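Mannitol dehydrogenase (Helicobacter pylori, PDB 3TWO) probably catalyses the NADP(H)-dependent interconversion of cinnamyl alcohols and their aldehydes as a zinc-containing member of the alcohol dehydrogenase family. Local coordinates at residues 205-210 and 222-227; 226-231 and 249-254. All coordinates share one frame; numbering follows the deposited sequence.

How the contacts relate
Contact 1 (205-210 with 222-227) pairs two neighbouring strands at one margin of the parallel nucleotide-binding sheet; contact 2 (226-231 with 249-254) sets the turn that follows the outermost of those strands against helix 248-252. Both lie toward the outside of the chain, contact 1 mostly at the surface and contact 2 partly buried, and they share Thr226 and Asp227. Their chemistry differs: backbone hydrogen bonds hold contact 1, which also carries an arginine on the cofactor phosphate, whereas no hydrogen bond crosses contact 2, where a proline, a tyrosine and a leucine pack. Phe206 joins the two, its ring meeting Tyr251 edge-to-face and also touching Cys231.

Contact 1: residues 205-210 and 222-227; sequences VFARNE and KHFYTD. With NDP (NADPH dihydro-nicotinamide-adenine-dinucleotide phosphate), chain F.
Three backbone hydrogen bonds tie Val205 and Ala207 to the strand of Phe224 and Tyr225. Val205 N donates to His223 O at 2.8 Å, Val205 O accepts from Tyr225 N at 2.7 Å in a nearly straight bond (170° at the hydrogen), and Ala207 N reaches Tyr225 O. Phe206 and Tyr225 project from one face of the sheet, their rings side by side and pointing the same way. Phe206 CE2 comes within 3.3 Å of Tyr225 CD1, which sits over one face of the phenylalanine ring, though the two planes are inclined at 35°. On the other face, Phe224 has CG anti to its backbone N (chi1 -166°); its CE1 meets Val205 CG1, its CZ lies 3.7 Å from Ala207 CB, and Asn209 O approaches the ring edge in plane. Strand 202-206, helix 213-218 and strand 223-225 form a beta-alpha-beta unit of the Rossmann fold, and Phe224 also rests on Lys213 and Ala216 of that helix. Beyond Ala207 the strand pairing ends, but Thr226 CG2 still packs closely on the Asn209 backbone and, 3.5 Å away, on Glu210 CG, the two side chains crossing at about a right angle. The loose side is the exposed one, with Glu210 and Arg208. Arg208 sets out away from 222-227, and its guanidinium meets the cofactor. Arg208 NE gives a hydrogen bond to O2X of the NADPH 2'-phosphate (2.9 Å) and Arg208 NH2 another to O3X (2.7 Å), with the phosphorus in plane at the guanidinium edge, while adenine N7A lies over the centre of one guanidinium face.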
loop_
_atom_site.group_PDB
_atom_site.type_symbol
_atom_site.label_atom_id
_atom_site.label_comp_id
_atom_site.label_asym_id
_atom_site.label_seq_id
_atom_site.Cartn_x
_atom_site.Cartn_y
_atom_site.Cartn_z
ATOM N N VAL B 205 -13.281 1.996 -17.040
ATOM C CA VAL B 205 -12.044 1.544 -17.656
ATOM C C VAL B 205 -11.121 2.751 -17.952
ATOM O O VAL B 205 -11.585 3.852 -18.347
ATOM C CB VAL B 205 -12.367 0.729 -18.944
ATOM C CG1 VAL B 205 -11.143 0.505 -19.805
ATOM C CG2 VAL B 205 -12.975 -0.592 -18.549
ATOM N N PHE B 206 -9.823 2.553 -17.778
ATOM C CA PHE B 206 -8.870 3.642 -18.110
ATOM C C PHE B 206 -7.961 3.075 -19.144
ATOM O O PHE B 206 -7.291 2.085 -18.856
ATOM C CB PHE B 206 -8.040 4.080 -16.888
ATOM C CG PHE B 206 -8.884 4.643 -15.764
ATOM C CD1 PHE B 206 -9.527 3.800 -14.861
ATOM C CD2 PHE B 206 -9.031 6.006 -15.613
ATOM C CE1 PHE B 206 -10.321 4.353 -13.784
ATOM C CE2 PHE B 206 -9.821 6.562 -14.584
ATOM C CZ PHE B 206 -10.463 5.731 -13.685
ATOM N N ALA B 207 -7.958 3.672 -20.332
ATOM C CA ALA B 207 -7.111 3.204 -21.466
ATOM C C ALA B 207 -6.303 4.443 -21.937
ATOM O O ALA B 207 -6.334 5.459 -21.230
ATOM C CB ALA B 207 -7.983 2.587 -22.609
ATOM N N ARG B 208 -5.575 4.364 -23.075
ATOM C CA ARG B 208 -4.828 5.519 -23.564
ATOM C C ARG B 208 -5.499 6.156 -24.796
ATOM O O ARG B 208 -5.135 7.275 -25.203
ATOM C CB ARG B 208 -3.333 5.180 -23.847
ATOM C CG ARG B 208 -2.550 4.799 -22.550
ATOM C CD ARG B 208 -1.019 4.703 -22.836
ATOM N NE ARG B 208 -0.667 3.552 -23.686
ATOM C CZ ARG B 208 0.591 3.216 -23.930
ATOM N NH1 ARG B 208 1.549 3.982 -23.427
ATOM N NH2 ARG B 208 0.912 2.143 -24.688
ATOM N N ASN B 209 -6.511 5.493 -25.364
ATOM C CA ASN B 209 -7.300 6.161 -26.395
ATOM C C ASN B 209 -8.643 5.461 -26.424
ATOM O O ASN B 209 -8.902 4.594 -25.589
ATOM C CB ASN B 209 -6.569 6.015 -27.739
ATOM C CG ASN B 209 -6.119 4.549 -27.979
ATOM O OD1 ASN B 209 -6.955 3.673 -28.074
ATOM N ND2 ASN B 209 -4.809 4.297 -28.036
ATOM N N GLU B 210 -9.475 5.788 -27.420
ATOM C CA GLU B 210 -10.820 5.256 -27.481
ATOM C C GLU B 210 -10.988 4.172 -28.517
ATOM O O GLU B 210 -12.136 3.839 -28.879
ATOM C CB GLU B 210 -11.821 6.383 -27.738
ATOM C CG GLU B 210 -11.862 7.372 -26.582
ATOM C CD GLU B 210 -13.129 8.223 -26.552
ATOM O OE1 GLU B 210 -13.773 8.420 -27.587
ATOM O OE2 GLU B 210 -13.505 8.692 -25.455
ATOM N N LYS B 222 -19.421 1.128 -17.547
ATOM C CA LYS B 222 -20.273 2.291 -17.412
ATOM C C LYS B 222 -19.522 3.616 -17.733
ATOM O O LYS B 222 -20.126 4.557 -18.231
ATOM C CB LYS B 222 -20.973 2.306 -16.041
ATOM C CG LYS B 222 -22.629 2.112 -16.113
ATOM C CD LYS B 222 -23.187 0.668 -16.582
ATOM C CE LYS B 222 -24.199 0.016 -15.560
ATOM N NZ LYS B 222 -23.576 -0.283 -14.166
ATOM N N HIS B 223 -18.217 3.675 -17.463
ATOM C CA HIS B 223 -17.427 4.867 -17.813
ATOM C C HIS B 223 -16.137 4.444 -18.469
ATOM O O HIS B 223 -15.503 3.448 -18.058
ATOM C CB HIS B 223 -17.076 5.752 -16.607
ATOM C CG HIS B 223 -18.253 6.164 -15.779
ATOM N ND1 HIS B 223 -18.624 5.488 -14.634
ATOM C CD2 HIS B 223 -19.141 7.172 -15.926
ATOM C CE1 HIS B 223 -19.694 6.055 -14.114
ATOM N NE2 HIS B 223 -20.018 7.087 -14.871
ATOM N N PHE B 224 -15.764 5.189 -19.507
ATOM C CA PHE B 224 -14.550 4.905 -20.229
ATOM C C PHE B 224 -13.714 6.168 -20.168
ATOM O O PHE B 224 -14.176 7.193 -20.586
ATOM C CB PHE B 224 -14.839 4.571 -21.703
ATOM C CG PHE B 224 -13.665 3.959 -22.407
ATOM C CD1 PHE B 224 -13.489 2.563 -22.432
ATOM C CD2 PHE B 224 -12.721 4.754 -23.020
ATOM C CE1 PHE B 224 -12.429 2.000 -23.048
ATOM C CE2 PHE B 224 -11.632 4.146 -23.660
ATOM C CZ PHE B 224 -11.481 2.786 -23.657
ATOM N N TYR B 225 -12.484 6.089 -19.663
ATOM C CA TYR B 225 -11.601 7.271 -19.656
ATOM C C TYR B 225 -10.327 7.037 -20.441
ATOM O O TYR B 225 -9.857 5.885 -20.554
ATOM C CB TYR B 225 -11.228 7.583 -18.234
ATOM C CG TYR B 225 -12.435 7.806 -17.338
ATOM C CD1 TYR B 225 -12.686 6.916 -16.256
ATOM C CD2 TYR B 225 -13.332 8.872 -17.570
ATOM C CE1 TYR B 225 -13.759 7.102 -15.425
ATOM C CE2 TYR B 225 -14.417 9.089 -16.716
ATOM C CZ TYR B 225 -14.599 8.193 -15.629
ATOM O OH TYR B 225 -15.640 8.312 -14.777
ATOM N N THR B 226 -9.780 8.106 -21.013
ATOM C CA THR B 226 -8.468 8.001 -21.682
ATOM C C THR B 226 -7.369 8.673 -20.818
ATOM O O THR B 226 -6.215 8.771 -21.229
ATOM C CB THR B 226 -8.501 8.615 -23.096
ATOM O OG1 THR B 226 -9.020 9.942 -23.013
ATOM C CG2 THR B 226 -9.394 7.767 -24.066
ATOM N N ASP B 227 -7.723 9.104 -19.615
ATOM C CA ASP B 227 -6.741 9.690 -18.729
ATOM C C ASP B 227 -7.363 9.612 -17.374
ATOM O O ASP B 227 -8.566 9.928 -17.229
ATOM C CB ASP B 227 -6.556 11.158 -19.066
ATOM C CG ASP B 227 -5.334 11.784 -18.381
ATOM O OD1 ASP B 227 -5.262 11.854 -17.160
ATOM O OD2 ASP B 227 -4.446 12.241 -19.099
HETATM P PA NDP F . -1.301 -6.509 -22.650
HETATM O O1A NDP F . -0.515 -5.520 -23.404
HETATM O O2A NDP F . -2.647 -7.178 -23.121
HETATM O O5B NDP F . -2.261 -5.322 -22.076
HETATM C C5B NDP F . -1.699 -4.022 -21.507
HETATM C C4B NDP F . -2.751 -2.937 -21.704
HETATM O O4B NDP F . -2.503 -1.656 -20.988
HETATM C C3B NDP F . -2.855 -2.615 -23.212
HETATM O O3B NDP F . -4.291 -2.594 -23.562
HETATM C C2B NDP F . -2.238 -1.193 -23.295
HETATM O O2B NDP F . -2.907 -0.524 -24.381
HETATM C C1B NDP F . -2.712 -0.554 -21.968
HETATM N N9A NDP F . -1.776 0.464 -21.436
HETATM C C8A NDP F . -0.434 0.457 -21.604
HETATM N N7A NDP F . 0.041 1.493 -20.932
HETATM C C5A NDP F . -0.969 2.139 -20.353
HETATM C C6A NDP F . -1.049 3.262 -19.551
HETATM N N6A NDP F . 0.049 4.005 -19.177
HETATM N N1A NDP F . -2.265 3.626 -19.162
HETATM C C2A NDP F . -3.358 2.961 -19.466
HETATM N N3A NDP F . -3.312 1.884 -20.213
HETATM C C4A NDP F . -2.118 1.473 -20.675
HETATM O O3 NDP F . -0.832 -6.850 -21.182
HETATM P PN NDP F . -1.350 -7.986 -20.302
HETATM O O1N NDP F . -2.755 -7.775 -19.887
HETATM O O2N NDP F . -0.990 -9.419 -20.775
HETATM O O5D NDP F . -0.421 -7.800 -19.044
HETATM C C5D NDP F . -0.335 -6.421 -18.438
HETATM C C4D NDP F . 0.812 -6.370 -17.344
HETATM O O4D NDP F . 0.369 -7.344 -16.380
HETATM C C3D NDP F . 2.227 -6.805 -17.815
HETATM O O3D NDP F . 3.207 -5.946 -17.170
HETATM C C2D NDP F . 2.271 -8.272 -17.330
HETATM O O2D NDP F . 3.577 -8.655 -17.070
HETATM C C1D NDP F . 1.518 -8.138 -15.985
HETATM N N1N NDP F . 1.070 -9.443 -15.391
HETATM C C2N NDP F . 1.206 -9.616 -13.996
HETATM C C3N NDP F . 0.808 -10.796 -13.390
HETATM C C7N NDP F . 0.891 -10.911 -11.869
HETATM O O7N NDP F . 0.918 -9.894 -11.157
HETATM N N7N NDP F . 0.664 -12.130 -11.393
HETATM C C4N NDP F . 0.300 -11.849 -14.187
HETATM C C5N NDP F . 0.119 -11.677 -15.590
HETATM C C6N NDP F . 0.507 -10.500 -16.196
HETATM P P2B NDP F . -2.168 0.379 -25.421
HETATM O O1X NDP F . -2.702 -0.172 -26.870
HETATM O O2X NDP F . -2.402 1.794 -25.113
HETATM O O3X NDP F . -0.624 0.005 -25.364
#

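Contact 2: residues 226-231 and 249-254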
loop_
_atom_site.group_PDB
_atom_site.type_symbol
_atom_site.label_atom_id
_atom_site.label_comp_id
_atom_site.label_asym_id
_atom_site.label_seq_id
_atom_site.Cartn_x
_atom_site.Cartn_y
_atom_site.Cartn_z
ATOM N N THR B 226 -9.780 8.106 -21.013
ATOM C CA THR B 226 -8.468 8.001 -21.682
ATOM C C THR B 226 -7.369 8.673 -20.818
ATOM O O THR B 226 -6.215 8.771 -21.229
ATOM C CB THR B 226 -8.501 8.615 -23.096
ATOM O OG1 THR B 226 -9.020 9.942 -23.013
ATOM C CG2 THR B 226 -9.394 7.767 -24.066
ATOM N N ASP B 227 -7.723 9.104 -19.615
ATOM C CA ASP B 227 -6.741 9.690 -18.729
ATOM C C ASP B 227 -7.363 9.612 -17.374
ATOM O O ASP B 227 -8.566 9.928 -17.229
ATOM C CB ASP B 227 -6.556 11.158 -19.066
ATOM C CG ASP B 227 -5.334 11.784 -18.381
ATOM O OD1 ASP B 227 -5.262 11.854 -17.160
ATOM O OD2 ASP B 227 -4.446 12.241 -19.099
ATOM N N PRO B 228 -6.575 9.208 -16.364
ATOM C CA PRO B 228 -7.175 9.138 -15.026
ATOM C C PRO B 228 -7.753 10.456 -14.552
ATOM O O PRO B 228 -8.684 10.443 -13.753
ATOM C CB PRO B 228 -6.022 8.660 -14.110
ATOM C CG PRO B 228 -4.784 8.793 -14.907
ATOM C CD PRO B 228 -5.170 8.743 -16.381
ATOM N N LYS B 229 -7.267 11.594 -15.051
ATOM C CA LYS B 229 -7.738 12.889 -14.531
ATOM C C LYS B 229 -9.178 13.161 -14.921
ATOM O O LYS B 229 -9.798 14.047 -14.360
ATOM C CB LYS B 229 -6.908 14.021 -15.089
ATOM C CG LYS B 229 -5.859 14.412 -14.143
ATOM C CD LYS B 229 -4.466 14.352 -14.782
ATOM C CE LYS B 229 -3.872 12.959 -14.678
ATOM N NZ LYS B 229 -3.182 12.661 -15.940
ATOM N N GLN B 230 -9.661 12.443 -15.940
ATOM C CA GLN B 230 -11.064 12.596 -16.376
ATOM C C GLN B 230 -12.029 11.959 -15.376
ATOM O O GLN B 230 -13.224 12.196 -15.426
ATOM C CB GLN B 230 -11.297 12.028 -17.774
ATOM C CG GLN B 230 -10.292 12.469 -18.830
ATOM C CD GLN B 230 -10.249 11.541 -20.028
ATOM O OE1 GLN B 230 -10.814 10.445 -20.013
ATOM N NE2 GLN B 230 -9.516 11.936 -21.050
ATOM N N CYS B 231 -11.548 11.142 -14.461
ATOM C CA CYS B 231 -12.508 10.489 -13.579
ATOM C C CYS B 231 -12.852 11.417 -12.429
ATOM O O CYS B 231 -12.012 11.775 -11.654
ATOM C CB CYS B 231 -11.969 9.139 -13.075
ATOM S SG CYS B 231 -12.968 8.378 -11.756
ATOM N N LYS B 249 0.310 7.668 -8.142
ATOM C CA LYS B 249 -0.537 8.652 -7.446
ATOM C C LYS B 249 -1.790 9.020 -8.199
ATOM O O LYS B 249 -2.800 9.296 -7.582
ATOM C CB LYS B 249 0.194 9.963 -7.056
ATOM C CG LYS B 249 1.313 9.714 -6.028
ATOM C CD LYS B 249 2.142 11.011 -5.729
ATOM C CE LYS B 249 2.673 11.720 -6.973
ATOM N NZ LYS B 249 3.838 10.926 -7.574
ATOM N N ASP B 250 -1.717 9.017 -9.533
ATOM C CA ASP B 250 -2.850 9.404 -10.380
ATOM C C ASP B 250 -4.027 8.477 -10.153
ATOM O O ASP B 250 -5.146 8.909 -10.337
ATOM C CB ASP B 250 -2.452 9.316 -11.855
ATOM C CG ASP B 250 -1.551 10.425 -12.257
ATOM O OD1 ASP B 250 -1.586 11.509 -11.645
ATOM O OD2 ASP B 250 -0.816 10.209 -13.210
ATOM N N TYR B 251 -3.749 7.212 -9.828
ATOM C CA TYR B 251 -4.789 6.205 -9.449
ATOM C C TYR B 251 -5.134 6.190 -7.983
ATOM O O TYR B 251 -6.311 6.100 -7.650
ATOM C CB TYR B 251 -4.452 4.790 -9.922
ATOM C CG TYR B 251 -4.551 4.769 -11.440
ATOM C CD1 TYR B 251 -3.403 4.940 -12.253
ATOM C CD2 TYR B 251 -5.821 4.707 -12.073
ATOM C CE1 TYR B 251 -3.522 4.983 -13.682
ATOM C CE2 TYR B 251 -5.961 4.766 -13.501
ATOM C CZ TYR B 251 -4.820 4.870 -14.280
ATOM O OH TYR B 251 -4.990 4.942 -15.661
ATOM N N LEU B 252 -4.121 6.259 -7.112
ATOM C CA LEU B 252 -4.368 6.189 -5.683
ATOM C C LEU B 252 -5.284 7.336 -5.256
ATOM O O LEU B 252 -6.209 7.143 -4.484
ATOM C CB LEU B 252 -3.037 6.178 -4.880
ATOM C CG LEU B 252 -3.094 6.185 -3.342
ATOM C CD1 LEU B 252 -3.777 4.897 -2.803
ATOM C CD2 LEU B 252 -1.721 6.286 -2.712
ATOM N N LYS B 253 -5.061 8.524 -5.786
ATOM C CA LYS B 253 -5.936 9.646 -5.462
ATOM C C LYS B 253 -7.407 9.411 -5.900
ATOM O O LYS B 253 -8.269 10.104 -5.425
ATOM C CB LYS B 253 -5.452 10.950 -6.081
ATOM C CG LYS B 253 -5.472 10.912 -7.614
ATOM C CD LYS B 253 -6.002 12.214 -8.191
ATOM C CE LYS B 253 -5.024 13.372 -8.173
ATOM N NZ LYS B 253 -3.626 12.901 -8.030
ATOM N N LEU B 254 -7.701 8.467 -6.795
ATOM C CA LEU B 254 -9.112 8.267 -7.216
ATOM C C LEU B 254 -9.945 7.494 -6.181
ATOM O O LEU B 254 -11.187 7.402 -6.303
ATOM C CB LEU B 254 -9.186 7.510 -8.574
ATOM C CG LEU B 254 -8.624 8.315 -9.767
ATOM C CD1 LEU B 254 -8.617 7.491 -11.031
ATOM C CD2 LEU B 254 -9.354 9.671 -9.932
#
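With CG anti to the carbonyl carbon (chi1 -69°) and the ring turned by chi2 of 96°, Tyr251 offers a face to Pro228; Leu254, with chi1 -66° and CD1 anti to CA, reaches the same turn. This is the Rossmann domain just past edge strand 223-225, where the 3-10 turn 228-230 meets helix 248-252. Pro228 does most of the touching. Its CB stands 3.9 Å above the Tyr251 ring plane, displaced toward the rim near CE2, in a CH-pi contact, and CG also meets Asp250 CB at 3.9 Å. Leu254 packs on Pro228 and Cys231: its CD1 lies near Pro228 CB, and its CD2 is 4.1 Å from Cys231 CB. No hydrogen bond crosses between the segments; the polar work is done inside the turn. Asp227 OD1 accepts from Lys229 N through its anti lone pair, closing an Asx turn, and takes the Lys229 ammonium on its syn side in a salt bridge. Gln230 folds back on Thr226, its OE1 receiving Thr226 N and its NE2 donating to Thr226 OG1, 2.8 Å away and close to the amide plane. Asp250 adds a second negative charge near the lysine, which may favour its protonated form, although Lys229 NZ remains 4.4 Å from Asp250 OD2, too far for a salt bridge.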